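PDB 6Y43: angiopoietin-related protein 6, which is a secreted angiopoietin-like factor whose fibrinogen-like globe, here carrying a calcium ion, probably recognises partners outside the cell. Local coordinates for residues 79-83 with 84-88. Residues are numbered along the deposited sequence; the frame is centred on the assembly and turned at random.
Sequences YWLGL and EPVYQ
G82 and V86 join the end of strand 79-80 to the first turn of helix 83-90, a strand-to-helix junction in the fibrinogen-like globe, with G82 as the N-cap residue. Two backbone bonds start the helix. V86 N gives its hydrogen to G82 O at 2.9 Å, close to straight at 160°, and Y87 N does the same to L83 O at 2.8 Å. G82 has a backbone that a side chain would not tolerate: a CB would jam against L81 O and collide with P85 CD.

Van der Waals contacts of ring carbons on carbonyl oxygens come next. P85, whose ring nitrogen has no hydrogen to give, sets CD against G82 O, 3.2 Å away, and CG against L81 O, 3.4 Å away. With an alanine here, CG and CD would be gone, which would probably open a gap beside those carbonyls and leave the first turn freer to move.

Among the apolar contacts, L81 and P85 run past each other in opposite directions. Chi1 of -175° turns L81 CG toward its own carbonyl carbon, the side on which P85 CB lies, 4.0 Å from that CG. CD2 of L81 lies 4.2 Å from CG2 of V86; both residues also pack on I51 of strand 48-54. L83 packs on Y125, F148 and L118, the last shared with V86, and its CD2 lies at the edge of the W80 ring, in plane.

The polar side chains lie on the outer part of the helix. E84 OE1 is hydrogen-bonded to Y125 OH, while Q88 NE2 donates a hydrogen bond to E84 OE2 at 2.8 Å, on the anti side and 35° out of the carboxylate plane.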
loop_
_atom_site.group_PDB
_atom_site.type_symbol
_atom_site.label_atom_id
_atom_site.label_comp_id
_atom_site.label_asym_id
_atom_site.label_seq_id
_atom_site.Cartn_x
_atom_site.Cartn_y
_atom_site.Cartn_z
ATOM N N TYR A 79 -8.844 -2.440 0.298
ATOM C CA TYR A 79 -8.411 -3.260 -0.817
ATOM C C TYR A 79 -6.899 -3.298 -0.932
ATOM O O TYR A 79 -6.179 -2.542 -0.279
ATOM C CB TYR A 79 -9.021 -2.801 -2.145
ATOM C CG TYR A 79 -8.510 -1.522 -2.793
ATOM C CD1 TYR A 79 -9.010 -0.286 -2.416
ATOM C CD2 TYR A 79 -7.596 -1.557 -3.843
ATOM C CE1 TYR A 79 -8.605 0.874 -3.054
ATOM C CE2 TYR A 79 -7.177 -0.407 -4.460
ATOM C CZ TYR A 79 -7.708 0.807 -4.068
ATOM O OH TYR A 79 -7.324 1.946 -4.700
ATOM N N TRP A 80 -6.456 -4.223 -1.786
ATOM C CA TRP A 80 -5.071 -4.415 -2.202
ATOM C C TRP A 80 -5.095 -4.495 -3.722
ATOM O O TRP A 80 -5.700 -5.414 -4.278
ATOM C CB TRP A 80 -4.505 -5.711 -1.609
ATOM C CG TRP A 80 -3.154 -6.106 -2.104
ATOM C CD1 TRP A 80 -2.854 -7.124 -2.970
ATOM C CD2 TRP A 80 -1.893 -5.533 -1.705
ATOM N NE1 TRP A 80 -1.483 -7.189 -3.167
ATOM C CE2 TRP A 80 -0.883 -6.217 -2.404
ATOM C CE3 TRP A 80 -1.537 -4.475 -0.860
ATOM C CZ2 TRP A 80 0.480 -5.909 -2.251
ATOM C CZ3 TRP A 80 -0.193 -4.154 -0.732
ATOM C CH2 TRP A 80 0.799 -4.878 -1.425
ATOM N N LEU A 81 -4.442 -3.544 -4.395
ATOM C CA LEU A 81 -4.580 -3.468 -5.849
ATOM C C LEU A 81 -4.009 -4.702 -6.531
ATOM O O LEU A 81 -4.524 -5.125 -7.578
ATOM C CB LEU A 81 -3.906 -2.208 -6.392
ATOM C CG LEU A 81 -4.070 -1.942 -7.886
ATOM C CD1 LEU A 81 -5.578 -1.817 -8.219
ATOM C CD2 LEU A 81 -3.307 -0.695 -8.298
ATOM N N GLY A 82 -2.942 -5.273 -5.971
ATOM C CA GLY A 82 -2.310 -6.469 -6.504
ATOM C C GLY A 82 -0.864 -6.247 -6.893
ATOM O O GLY A 82 -0.513 -5.224 -7.488
ATOM N N LEU A 83 -0.021 -7.235 -6.580
ATOM C CA LEU A 83 1.383 -7.131 -6.933
ATOM C C LEU A 83 1.578 -6.992 -8.437
ATOM O O LEU A 83 2.442 -6.228 -8.888
ATOM C CB LEU A 83 2.125 -8.350 -6.415
ATOM C CG LEU A 83 2.181 -8.452 -4.887
ATOM C CD1 LEU A 83 2.452 -9.904 -4.490
ATOM C CD2 LEU A 83 3.198 -7.518 -4.268
ATOM N N GLU A 84 0.811 -7.745 -9.237
ATOM C CA GLU A 84 1.025 -7.667 -10.682
ATOM C C GLU A 84 0.580 -6.310 -11.206
ATOM O O GLU A 84 1.369 -5.648 -11.902
ATOM C CB GLU A 84 0.329 -8.833 -11.385
ATOM C CG GLU A 84 0.553 -8.844 -12.912
ATOM C CD GLU A 84 2.036 -8.955 -13.309
ATOM O OE1 GLU A 84 2.871 -9.377 -12.468
ATOM O OE2 GLU A 84 2.363 -8.620 -14.476
ATOM N N PRO A 85 -0.628 -5.822 -10.909
ATOM C CA PRO A 85 -0.967 -4.451 -11.332
ATOM C C PRO A 85 0.044 -3.407 -10.861
ATOM O O PRO A 85 0.440 -2.512 -11.623
ATOM C CB PRO A 85 -2.358 -4.238 -10.712
ATOM C CG PRO A 85 -2.913 -5.613 -10.518
ATOM C CD PRO A 85 -1.726 -6.490 -10.196
ATOM N N VAL A 86 0.515 -3.508 -9.625
ATOM C CA VAL A 86 1.457 -2.497 -9.141
ATOM C C VAL A 86 2.797 -2.622 -9.863
ATOM O O VAL A 86 3.450 -1.616 -10.180
ATOM C CB VAL A 86 1.625 -2.595 -7.611
ATOM C CG1 VAL A 86 2.753 -1.666 -7.152
ATOM C CG2 VAL A 86 0.328 -2.275 -6.906
ATOM N N TYR A 87 3.240 -3.857 -10.114
ATOM C CA TYR A 87 4.417 -4.072 -10.945
ATOM C C TYR A 87 4.249 -3.398 -12.304
ATOM O O TYR A 87 5.139 -2.678 -12.771
ATOM C CB TYR A 87 4.670 -5.577 -11.120
ATOM C CG TYR A 87 5.659 -5.845 -12.230
ATOM C CD1 TYR A 87 7.002 -5.524 -12.068
ATOM C CD2 TYR A 87 5.246 -6.384 -13.443
ATOM C CE1 TYR A 87 7.900 -5.727 -13.085
ATOM C CE2 TYR A 87 6.149 -6.590 -14.471
ATOM C CZ TYR A 87 7.474 -6.262 -14.279
ATOM O OH TYR A 87 8.393 -6.464 -15.284
ATOM N N GLN A 88 3.106 -3.622 -12.953
ATOM C CA GLN A 88 2.879 -3.022 -14.261
ATOM C C GLN A 88 2.941 -1.504 -14.194
ATOM O O GLN A 88 3.543 -0.858 -15.064
ATOM C CB GLN A 88 1.526 -3.483 -14.802
ATOM C CG GLN A 88 1.447 -4.970 -15.078
ATOM C CD GLN A 88 2.295 -5.366 -16.244
ATOM O OE1 GLN A 88 2.336 -4.661 -17.255
ATOM N NE2 GLN A 88 2.987 -6.504 -16.123
#